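Local coordinates for protein contact-dependent inhibitor A (Escherichia coli NC101, PDB 5I4Q) that probably acts as the toxin of contact-dependent growth inhibition, delivered into neighbouring bacteria and neutralised by its cognate immunity protein, at residues A[37-40]-A[41-44]. Sequence-based numbering, arbitrary orientation.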
loop_
_atom_site.group_PDB
_atom_site.type_symbol
_atom_site.label_atom_id
_atom_site.label_comp_id
_atom_site.label_asym_id
_atom_site.label_seq_id
_atom_site.Cartn_x
_atom_site.Cartn_y
_atom_site.Cartn_z
ATOM N N ARG A 37 -5.214 -18.308 5.919
ATOM C CA ARG A 37 -6.547 -18.672 6.401
ATOM C C ARG A 37 -6.463 -19.680 7.550
ATOM O O ARG A 37 -6.789 -20.859 7.389
ATOM C CB ARG A 37 -7.398 -19.197 5.269
ATOM C CG ARG A 37 -7.821 -18.066 4.331
ATOM C CD ARG A 37 -7.751 -18.474 2.884
ATOM N NE ARG A 37 -8.942 -19.203 2.476
ATOM C CZ ARG A 37 -9.146 -19.633 1.241
ATOM N NH1 ARG A 37 -8.240 -19.427 0.282
ATOM N NH2 ARG A 37 -10.249 -20.285 0.972
ATOM N N PRO A 38 -5.952 -19.229 8.704
ATOM C CA PRO A 38 -5.661 -20.139 9.785
ATOM C C PRO A 38 -6.911 -20.649 10.489
ATOM O O PRO A 38 -8.035 -20.165 10.265
ATOM C CB PRO A 38 -4.827 -19.290 10.743
ATOM C CG PRO A 38 -5.323 -17.886 10.483
ATOM C CD PRO A 38 -5.506 -17.847 9.012
ATOM N N ALA A 39 -6.665 -21.672 11.295
ATOM C CA ALA A 39 -7.636 -22.307 12.165
ATOM C C ALA A 39 -8.833 -22.820 11.375
ATOM O O ALA A 39 -9.946 -22.409 11.631
ATOM C CB ALA A 39 -8.078 -21.332 13.226
ATOM N N PRO A 40 -8.589 -23.740 10.425
ATOM C CA PRO A 40 -9.643 -24.320 9.618
ATOM C C PRO A 40 -10.699 -25.115 10.368
ATOM O O PRO A 40 -11.799 -25.176 9.919
ATOM C CB PRO A 40 -8.907 -25.284 8.702
ATOM C CG PRO A 40 -7.501 -24.930 8.769
ATOM C CD PRO A 40 -7.268 -24.306 10.080
ATOM N N PHE A 41 -10.355 -25.750 11.479
ATOM C CA PHE A 41 -11.359 -26.441 12.285
ATOM C C PHE A 41 -12.258 -25.460 12.966
ATOM O O PHE A 41 -13.486 -25.683 13.053
ATOM C CB PHE A 41 -10.724 -27.373 13.312
ATOM C CG PHE A 41 -10.148 -28.625 12.703
ATOM C CD1 PHE A 41 -10.983 -29.648 12.273
ATOM C CD2 PHE A 41 -8.808 -28.795 12.589
ATOM C CE1 PHE A 41 -10.471 -30.804 11.731
ATOM C CE2 PHE A 41 -8.286 -29.959 12.076
ATOM C CZ PHE A 41 -9.116 -30.958 11.636
ATOM N N VAL A 42 -11.669 -24.388 13.472
ATOM C CA VAL A 42 -12.483 -23.311 14.039
ATOM C C VAL A 42 -13.422 -22.704 12.974
ATOM O O VAL A 42 -14.610 -22.561 13.214
ATOM C CB VAL A 42 -11.602 -22.236 14.649
ATOM C CG1 VAL A 42 -12.454 -21.033 15.018
ATOM C CG2 VAL A 42 -10.872 -22.786 15.851
ATOM N N GLN A 43 -12.905 -22.404 11.782
ATOM C CA GLN A 43 -13.770 -21.903 10.683
ATOM C C GLN A 43 -14.933 -22.872 10.396
ATOM O O GLN A 43 -16.101 -22.464 10.258
ATOM C CB GLN A 43 -12.987 -21.699 9.390
ATOM C CG GLN A 43 -11.845 -20.674 9.426
ATOM C CD GLN A 43 -11.084 -20.648 8.090
ATOM O OE1 GLN A 43 -11.701 -20.576 7.010
ATOM N NE2 GLN A 43 -9.749 -20.717 8.147
ATOM N N ALA A 44 -14.626 -24.157 10.262
ATOM C CA ALA A 44 -15.655 -25.145 9.842
ATOM C C ALA A 44 -16.713 -25.310 10.935
ATOM O O ALA A 44 -17.905 -25.444 10.668
ATOM C CB ALA A 44 -15.001 -26.492 9.544
HETATM O O HOH W 1 -11.089 -20.301 4.361
#
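Gln43 reaches back from the first turn of helix 40-48 to hold the loop that leads into it. Gln43 CB lies 3.7 Å from Pro40 O, and Gln43 CG passes 3.4 Å from Ala39 O, placed there because it stands beside its own backbone N (chi1 -62°). The chain then runs extended, carrying CD past the Pro38 carbonyl to the amide at the tip. Gln43 NE2 donates to Pro38 O at 2.8 Å, approaching from above the carbonyl plane, and makes a weak, more bent bond to Arg37 O at 3.1 Å. Gln43 OE1 accepts from a water (O at 2.7 Å). That water accepts from Arg37 NE, in the guanidinium plane. Glutamine suits this buried place because one amide can both donate to loop carbonyls and accept from the water. The helix itself begins with a nearly straight bond from Gln43 N to Ala39 O; Ala44 N follows with one to Pro40 O. Proline fits the first turn, where its missing N-H costs no helical bond. Small Ala39, at the N-cap, packs its CB 3.9 Å from Val42 CB. Arg37 salt-bridges Asp84 of the immunity protein. An acid of another protein accepts a hydrogen bond from Phe41 N and a weak one from Val42 N, characteristic of a helix N-terminus.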